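PDB 5TIP: major capsid protein, which self-assembles as trimers into the large icosahedral capsid of a chlorella virus, as a host-glycosylated shell protein. Local coordinates for residues A[92-97]-A[175-180]; A[109-114]-A[149-154]; A[230-235]-A[414-419]. All coordinates share one frame; numbering follows the deposited sequence.

Contact 1: residues A[92-97]-A[175-180]; sequences LQDVEL and YFTLAS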
# COMPACT_ATOMS: atom_id res chain seq x y z
N LEU A 92 -20.65 -15.70 9.09
CA LEU A 92 -19.80 -16.25 10.14
C LEU A 92 -19.99 -15.38 11.38
O LEU A 92 -19.20 -14.49 11.70
CB LEU A 92 -18.34 -16.28 9.69
CG LEU A 92 -17.45 -17.32 10.35
CD1 LEU A 92 -18.00 -18.70 10.08
CD2 LEU A 92 -16.02 -17.20 9.85
N GLN A 93 -21.08 -15.66 12.11
CA GLN A 93 -21.48 -14.80 13.22
C GLN A 93 -20.43 -14.79 14.32
O GLN A 93 -20.08 -13.72 14.84
CB GLN A 93 -22.84 -15.23 13.77
CG GLN A 93 -23.29 -14.43 14.97
CD GLN A 93 -24.72 -14.74 15.37
OE1 GLN A 93 -25.66 -14.39 14.66
NE2 GLN A 93 -24.89 -15.39 16.51
N ASP A 94 -19.93 -15.96 14.69
CA ASP A 94 -18.83 -16.03 15.64
C ASP A 94 -18.08 -17.33 15.43
O ASP A 94 -18.64 -18.33 14.97
CB ASP A 94 -19.31 -15.91 17.10
CG ASP A 94 -20.34 -16.95 17.47
OD1 ASP A 94 -19.97 -18.14 17.63
OD2 ASP A 94 -21.53 -16.58 17.63
N VAL A 95 -16.79 -17.31 15.77
CA VAL A 95 -15.92 -18.48 15.64
C VAL A 95 -15.05 -18.55 16.89
O VAL A 95 -14.46 -17.54 17.31
CB VAL A 95 -15.07 -18.43 14.36
CG1 VAL A 95 -14.38 -17.08 14.21
CG2 VAL A 95 -14.05 -19.56 14.35
N GLU A 96 -14.98 -19.73 17.50
CA GLU A 96 -14.28 -19.95 18.75
C GLU A 96 -13.15 -20.95 18.55
O GLU A 96 -13.37 -22.01 17.95
CB GLU A 96 -15.24 -20.46 19.83
CG GLU A 96 -14.61 -20.71 21.18
CD GLU A 96 -15.59 -21.31 22.17
OE1 GLU A 96 -16.73 -21.60 21.76
OE2 GLU A 96 -15.21 -21.51 23.34
N LEU A 97 -11.96 -20.61 19.03
CA LEU A 97 -10.80 -21.49 18.97
C LEU A 97 -10.63 -22.19 20.32
O LEU A 97 -10.61 -21.53 21.36
CB LEU A 97 -9.54 -20.71 18.60
CG LEU A 97 -8.24 -21.52 18.65
CD1 LEU A 97 -8.23 -22.58 17.56
CD2 LEU A 97 -7.03 -20.61 18.54
N TYR A 175 -15.48 -23.75 16.70
CA TYR A 175 -16.92 -23.75 16.88
C TYR A 175 -17.50 -22.57 16.11
O TYR A 175 -17.25 -21.41 16.47
CB TYR A 175 -17.29 -23.68 18.36
CG TYR A 175 -16.88 -24.91 19.13
CD1 TYR A 175 -17.71 -26.02 19.19
CD2 TYR A 175 -15.65 -24.97 19.77
CE1 TYR A 175 -17.33 -27.16 19.89
CE2 TYR A 175 -15.27 -26.10 20.47
CZ TYR A 175 -16.11 -27.19 20.52
OH TYR A 175 -15.72 -28.31 21.22
N PHE A 176 -18.27 -22.86 15.07
CA PHE A 176 -18.87 -21.82 14.24
C PHE A 176 -20.33 -21.63 14.60
O PHE A 176 -21.03 -22.57 14.97
CB PHE A 176 -18.74 -22.18 12.75
CG PHE A 176 -17.32 -22.36 12.29
CD1 PHE A 176 -16.57 -21.28 11.86
CD2 PHE A 176 -16.74 -23.62 12.29
CE1 PHE A 176 -15.27 -21.45 11.43
CE2 PHE A 176 -15.44 -23.79 11.87
CZ PHE A 176 -14.70 -22.71 11.44
N THR A 177 -20.79 -20.39 14.47
CA THR A 177 -22.20 -20.04 14.61
C THR A 177 -22.60 -19.24 13.39
O THR A 177 -22.01 -18.19 13.11
CB THR A 177 -22.47 -19.24 15.89
OG1 THR A 177 -22.10 -20.02 17.03
CG2 THR A 177 -23.93 -18.86 15.99
N LEU A 178 -23.59 -19.72 12.65
CA LEU A 178 -24.03 -19.06 11.43
C LEU A 178 -25.13 -18.06 11.72
O LEU A 178 -26.00 -18.31 12.56
CB LEU A 178 -24.51 -20.08 10.39
CG LEU A 178 -23.49 -21.10 9.91
CD1 LEU A 178 -24.05 -21.84 8.71
CD2 LEU A 178 -22.17 -20.42 9.56
N ALA A 179 -25.08 -16.93 11.03
CA ALA A 179 -26.10 -15.91 11.20
C ALA A 179 -27.45 -16.43 10.73
O ALA A 179 -27.54 -17.31 9.86
CB ALA A 179 -25.73 -14.64 10.43
N SER A 180 -28.52 -15.89 11.31
CA SER A 180 -29.86 -16.33 10.95
C SER A 180 -30.36 -15.60 9.71
O SER A 180 -30.88 -16.23 8.78
CB SER A 180 -30.82 -16.10 12.12
OG SER A 180 -30.37 -16.80 13.28
O HOH W 1 -28.45 -14.18 13.65
O HOH W 2 -27.67 -17.25 14.80
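Thr177 lays its side chain against the carboxylate of Asp94. Thr177 OG1 donates to Asp94 OD1 at 2.9 Å, meeting it on the syn side but 27° out of the carboxylate plane. Asp94 has its CG between its own N and carbonyl carbon (chi1 56°), which turns the acid to the partner strand instead of straight off the sheet. OD2 of Asp94 sits close as well, 3.3 Å from Thr177 CB. Lys54 NZ is a second partner of the threonine hydroxyl.

The other face of the sheet, with Leu92, Val95 and Phe176, is apolar. Val95 and Phe176 lie alongside each other, heading the same way, CG2 of Val95 3.7 Å from CE1 of Phe176. Leu92 instead comes in at a slant, its CD1 reaching Phe176 CD1 at 3.4 Å. Val71 and Val203 of the facing sheet pack on the same ring.

Glu96 and Tyr175 are a hydrogen-bonded pair, with both backbone bonds present. The Glu96 carboxylate is 47° from the Tyr175 ring plane and comes near the root of the side chain, OE1 of Glu96 lying 4.0 Å from CB of Tyr175, while OE2 forms a salt bridge with Arg103.

At the start of strand 92-99 the register slips. Gln93 N, at 2.9 Å, and Asp94 N, at 3.4 Å, both turn to Thr177 O in weak bonds, a classic beta bulge. Gln93, extended, then reaches past Thr177, and a water joins its OE1 to Ser180 N. This bulged antiparallel pair is the central one of a four-stranded sheet ordered 54-58, 172-178, 92-99, 102-108: strands E and H in the CHEF sheet of a viral jelly roll.

Contact 2: residues A[109-114]-A[149-154]; sequences NDWFRT and PLIFFF
One water ties Ile151 to Trp111: it donates to Ile151 O at 2.9 Å and accepts a weak bond from Trp111 NE1, lying in the indole plane at its edge. Beside this bridge the two residues also touch directly, Ile151 CD1 coming within 3.8 Å of Trp111 NE1.

The same methyl serves a second ring. Ile151 CD1 stands over one face of Phe112, 4.3 Å from the ring centroid and 17° off the normal, a CH-pi contact displaced toward the rim. Ile151 CG1 lies between the backbone N and the carbonyl carbon (chi1 48°), and CD1 continues anti from there (chi2 -175°), which carries the methyl in between indole and phenyl. The side chains of Phe112 and Ile151 run antiparallel, passing one another.

Two neighbours approach Phe112 from elsewhere. Leu150 CD2 comes at the ring edge, near its plane, 4.2 Å from Phe112 CZ, and the carbonyl oxygen of Pro149 lies 3.6 Å from Phe112 CE2. His107 joins the group, touching Phe112 and Ile151 and meeting Trp111 edge-to-face.

Within the helix, Asp110 O accepts from Thr114 N at 2.8 Å and from Thr114 OG1 at 2.9 Å, the two donors on opposite faces of the carbonyl plane. Pro149 also packs on Tyr339 of a neighbouring subunit. Helix 109-119 starts the long connection between strands 102-108 and 143-149, and residues 149-154 leave the latter strand, so this hydrophobic cluster seats the helical F-G insertion of the first jelly roll on the end of its G strand.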
# COMPACT_ATOMS: atom_id res chain seq x y z
N ASN A 109 -18.52 -11.57 14.04
CA ASN A 109 -18.59 -10.96 12.71
C ASN A 109 -18.41 -9.45 12.77
O ASN A 109 -17.82 -8.86 11.86
CB ASN A 109 -19.90 -11.32 12.01
CG ASN A 109 -21.12 -10.93 12.81
OD1 ASN A 109 -21.01 -10.37 13.90
ND2 ASN A 109 -22.30 -11.21 12.26
N ASP A 110 -18.89 -8.81 13.84
CA ASP A 110 -18.68 -7.37 13.96
C ASP A 110 -17.21 -7.04 14.22
O ASP A 110 -16.75 -5.95 13.88
CB ASP A 110 -19.57 -6.79 15.06
CG ASP A 110 -19.49 -5.27 15.12
OD1 ASP A 110 -19.99 -4.61 14.19
OD2 ASP A 110 -18.94 -4.74 16.11
N TRP A 111 -16.47 -7.97 14.83
CA TRP A 111 -15.03 -7.77 14.94
C TRP A 111 -14.36 -7.89 13.58
O TRP A 111 -13.46 -7.10 13.25
CB TRP A 111 -14.41 -8.77 15.91
CG TRP A 111 -12.92 -8.77 15.83
CD1 TRP A 111 -12.12 -9.79 15.42
CD2 TRP A 111 -12.05 -7.68 16.15
NE1 TRP A 111 -10.80 -9.41 15.46
CE2 TRP A 111 -10.73 -8.12 15.91
CE3 TRP A 111 -12.25 -6.38 16.62
CZ2 TRP A 111 -9.62 -7.30 16.13
CZ3 TRP A 111 -11.15 -5.57 16.83
CH2 TRP A 111 -9.86 -6.03 16.59
N PHE A 112 -14.80 -8.83 12.79
CA PHE A 112 -14.30 -8.98 11.45
C PHE A 112 -14.56 -7.66 10.72
O PHE A 112 -13.70 -7.20 10.02
CB PHE A 112 -14.96 -10.17 10.76
CG PHE A 112 -14.31 -11.47 11.04
CD1 PHE A 112 -13.97 -11.83 12.28
CD2 PHE A 112 -14.00 -12.32 10.02
CE1 PHE A 112 -13.36 -13.00 12.54
CE2 PHE A 112 -13.35 -13.52 10.27
CZ PHE A 112 -13.03 -13.85 11.55
N ARG A 113 -15.74 -7.07 10.90
CA ARG A 113 -16.05 -5.80 10.26
C ARG A 113 -15.19 -4.67 10.81
O ARG A 113 -14.72 -3.81 10.05
CB ARG A 113 -17.54 -5.47 10.45
CG ARG A 113 -18.03 -4.27 9.65
CD ARG A 113 -18.54 -4.67 8.27
NE ARG A 113 -17.53 -5.37 7.49
CZ ARG A 113 -16.58 -4.77 6.78
NH1 ARG A 113 -16.51 -3.44 6.76
NH2 ARG A 113 -15.69 -5.49 6.11
N THR A 114 -14.96 -4.66 12.13
CA THR A 114 -14.13 -3.63 12.74
C THR A 114 -12.66 -3.80 12.37
O THR A 114 -11.97 -2.82 12.07
CB THR A 114 -14.31 -3.65 14.26
OG1 THR A 114 -15.67 -3.35 14.58
CG2 THR A 114 -13.40 -2.62 14.92
N PRO A 149 -11.33 -15.67 5.61
CA PRO A 149 -10.10 -16.08 6.31
C PRO A 149 -10.19 -15.75 7.79
O PRO A 149 -10.58 -14.64 8.18
CB PRO A 149 -9.01 -15.27 5.61
CG PRO A 149 -9.72 -14.02 5.18
CD PRO A 149 -11.15 -14.41 4.87
N LEU A 150 -9.81 -16.71 8.63
CA LEU A 150 -9.79 -16.48 10.06
C LEU A 150 -8.54 -15.70 10.44
O LEU A 150 -7.51 -15.75 9.75
CB LEU A 150 -9.83 -17.81 10.83
CG LEU A 150 -11.07 -18.68 10.62
CD1 LEU A 150 -11.05 -19.87 11.57
CD2 LEU A 150 -12.34 -17.87 10.78
N ILE A 151 -8.63 -14.95 11.54
CA ILE A 151 -7.55 -14.05 11.93
C ILE A 151 -7.14 -14.30 13.37
O ILE A 151 -6.91 -13.36 14.14
CB ILE A 151 -7.96 -12.58 11.72
CG1 ILE A 151 -9.34 -12.31 12.31
CG2 ILE A 151 -7.93 -12.23 10.24
CD1 ILE A 151 -9.86 -10.91 12.05
N PHE A 152 -7.04 -15.57 13.76
CA PHE A 152 -6.49 -15.91 15.06
C PHE A 152 -4.97 -15.74 15.03
O PHE A 152 -4.38 -15.39 14.00
CB PHE A 152 -6.90 -17.33 15.46
CG PHE A 152 -8.37 -17.48 15.72
CD1 PHE A 152 -8.98 -16.80 16.76
CD2 PHE A 152 -9.15 -18.30 14.91
CE1 PHE A 152 -10.34 -16.93 17.00
CE2 PHE A 152 -10.51 -18.43 15.15
CZ PHE A 152 -11.10 -17.75 16.19
N PHE A 153 -4.32 -16.00 16.16
CA PHE A 153 -2.90 -15.68 16.29
C PHE A 153 -2.05 -16.50 15.32
O PHE A 153 -1.09 -15.99 14.74
CB PHE A 153 -2.42 -15.89 17.73
CG PHE A 153 -2.53 -17.31 18.21
CD1 PHE A 153 -3.69 -17.77 18.80
CD2 PHE A 153 -1.45 -18.18 18.09
CE1 PHE A 153 -3.78 -19.07 19.25
CE2 PHE A 153 -1.54 -19.48 18.53
CZ PHE A 153 -2.70 -19.93 19.12
N PHE A 154 -2.40 -17.77 15.11
CA PHE A 154 -1.63 -18.61 14.21
C PHE A 154 -2.06 -18.46 12.75
O PHE A 154 -1.47 -19.10 11.88
CB PHE A 154 -1.72 -20.08 14.62
CG PHE A 154 -3.10 -20.66 14.53
CD1 PHE A 154 -4.02 -20.47 15.54
CD2 PHE A 154 -3.47 -21.42 13.43
CE1 PHE A 154 -5.29 -21.02 15.46
CE2 PHE A 154 -4.74 -21.97 13.34
CZ PHE A 154 -5.65 -21.77 14.35
O HOH W 3 -7.78 -10.73 14.95

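Contact 3: residues A[230-235]-A[414-419]; sequences LQFTGS and NIYAKN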
# COMPACT_ATOMS: atom_id res chain seq x y z
N LEU A 230 -8.65 -11.52 21.59
CA LEU A 230 -9.68 -10.50 21.49
C LEU A 230 -10.55 -10.54 22.74
O LEU A 230 -10.91 -11.61 23.22
CB LEU A 230 -10.55 -10.69 20.25
CG LEU A 230 -11.68 -9.68 20.10
CD1 LEU A 230 -11.14 -8.31 19.73
CD2 LEU A 230 -12.72 -10.15 19.09
N GLN A 231 -10.86 -9.36 23.27
CA GLN A 231 -11.76 -9.24 24.41
C GLN A 231 -13.00 -8.48 23.97
O GLN A 231 -12.89 -7.43 23.32
CB GLN A 231 -11.09 -8.53 25.59
CG GLN A 231 -9.87 -9.25 26.12
CD GLN A 231 -9.26 -8.56 27.32
OE1 GLN A 231 -9.85 -8.54 28.40
NE2 GLN A 231 -8.07 -7.99 27.14
N PHE A 232 -14.17 -9.01 24.31
CA PHE A 232 -15.44 -8.38 23.97
C PHE A 232 -16.48 -8.94 24.92
O PHE A 232 -16.75 -10.15 24.90
CB PHE A 232 -15.82 -8.65 22.51
CG PHE A 232 -17.17 -8.12 22.13
CD1 PHE A 232 -17.37 -6.76 21.98
CD2 PHE A 232 -18.22 -8.98 21.91
CE1 PHE A 232 -18.62 -6.27 21.62
CE2 PHE A 232 -19.47 -8.50 21.56
CZ PHE A 232 -19.66 -7.14 21.41
N THR A 233 -17.06 -8.08 25.75
CA THR A 233 -18.00 -8.49 26.78
C THR A 233 -19.45 -8.27 26.38
O THR A 233 -20.35 -8.41 27.22
CB THR A 233 -17.71 -7.75 28.09
OG1 THR A 233 -17.92 -6.35 27.90
CG2 THR A 233 -16.27 -7.99 28.52
N GLY A 234 -19.71 -7.95 25.12
CA GLY A 234 -21.06 -7.67 24.67
C GLY A 234 -21.26 -6.19 24.38
O GLY A 234 -20.49 -5.32 24.79
N SER A 235 -22.34 -5.91 23.65
CA SER A 235 -22.65 -4.54 23.27
C SER A 235 -23.10 -3.73 24.48
O SER A 235 -23.79 -4.23 25.36
CB SER A 235 -23.75 -4.53 22.21
OG SER A 235 -23.38 -5.30 21.07
N ASN A 414 -20.09 -1.32 20.69
CA ASN A 414 -19.20 -2.48 20.75
C ASN A 414 -17.79 -2.00 21.02
O ASN A 414 -17.22 -1.24 20.22
CB ASN A 414 -19.25 -3.27 19.45
CG ASN A 414 -20.66 -3.70 19.07
OD1 ASN A 414 -21.19 -4.66 19.63
ND2 ASN A 414 -21.25 -3.00 18.12
N ILE A 415 -17.22 -2.43 22.15
CA ILE A 415 -15.86 -2.04 22.54
C ILE A 415 -14.99 -3.29 22.50
O ILE A 415 -15.31 -4.30 23.15
CB ILE A 415 -15.84 -1.39 23.93
CG1 ILE A 415 -16.83 -0.23 23.99
CG2 ILE A 415 -14.44 -0.91 24.27
CD1 ILE A 415 -16.95 0.40 25.35
N TYR A 416 -13.90 -3.22 21.75
CA TYR A 416 -12.98 -4.34 21.59
C TYR A 416 -11.62 -4.00 22.20
O TYR A 416 -11.21 -2.84 22.22
CB TYR A 416 -12.81 -4.72 20.12
CG TYR A 416 -14.10 -5.12 19.45
CD1 TYR A 416 -14.60 -6.41 19.58
CD2 TYR A 416 -14.84 -4.22 18.70
CE1 TYR A 416 -15.78 -6.79 18.98
CE2 TYR A 416 -16.02 -4.58 18.09
CZ TYR A 416 -16.49 -5.87 18.24
OH TYR A 416 -17.66 -6.24 17.63
N ALA A 417 -10.94 -5.03 22.69
CA ALA A 417 -9.59 -4.89 23.22
C ALA A 417 -8.75 -6.05 22.72
O ALA A 417 -9.19 -7.21 22.78
CB ALA A 417 -9.60 -4.85 24.75
N LYS A 418 -7.55 -5.75 22.25
CA LYS A 418 -6.61 -6.75 21.78
C LYS A 418 -5.49 -6.83 22.81
O LYS A 418 -4.79 -5.85 23.04
CB LYS A 418 -6.05 -6.40 20.40
CG LYS A 418 -5.62 -7.61 19.58
CD LYS A 418 -6.79 -8.54 19.31
CE LYS A 418 -6.67 -9.25 17.98
NZ LYS A 418 -5.33 -9.86 17.78
N ASN A 419 -5.32 -8.00 23.41
CA ASN A 419 -4.33 -8.18 24.46
C ASN A 419 -3.36 -9.29 24.07
O ASN A 419 -3.58 -10.04 23.13
CB ASN A 419 -5.01 -8.52 25.80
CG ASN A 419 -5.70 -9.87 25.78
OD1 ASN A 419 -6.87 -9.97 25.42
ND2 ASN A 419 -4.98 -10.91 26.17
O HOH W 4 -16.55 -5.20 25.26
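In the second jelly roll, its B strand (223-237) and its last strand (412-426) pair antiparallel here through Gln231 and Ala417. Gln231 N reaches Ala417 O at 2.8 Å, and Ala417 N returns to Gln231 O at 3.2 Å. Beyond that pair residues 232-234 bow away from 414-419, and a water bridges them, accepting from Thr233 N and donating to Ile415 O at 2.6 Å, before Ser235 returns to Asn414.

Phe232 lies against Tyr416. Its CG is anti to the backbone N (chi1 176°), and the ring lies nearly parallel to that of Tyr416, planes 21° apart and centroids at 4.8 Å, but slid so far that they barely overlap. The close touch is Phe232 CD1 on Tyr416 CE1, 3.4 Å. Over the centre of the opposite face of Phe232 sits Gly234 N, 3.5 Å above the plane. At the ring's edge is Asn414 OD1, which accepts from Ser235 OG at 2.7 Å, the hydroxyl tilted 32° from the amide plane.

At the other end the amides of Gln231 and Asn419 cross at about a right angle, and the NE2-OD1 bond between them is weak; Gln231 NE2 also bonds Asn255 O, and Asn419 ND2 bonds Gln229. With strand 257-266 on the far side of 412-426, this is the B-I-D order of a jelly-roll BIDG sheet.

In the fold
All three contacts are largely buried, though contact 3 runs out to an exposed end at Ser235. Contacts 1 and 3 are both antiparallel strand pairs, but in different jelly rolls and sheets, their nearest atoms about 8 Å apart. Contact 2, nested along the chain inside the loop closed by contact 1, lies between them and touches both: Gln93 O probably bonds Asn109 N, and Asp110 OD2 and Tyr416 OH probably share a hydrogen bond at 2.5 Å. Helix 109-119 thus bridges the two jelly rolls. Contact 1 is held mostly by backbone bonds, contact 3 by two backbone bonds plus side-chain bonds at its ends, whereas contact 2 relies on apolar and aromatic packing with a single water bridge.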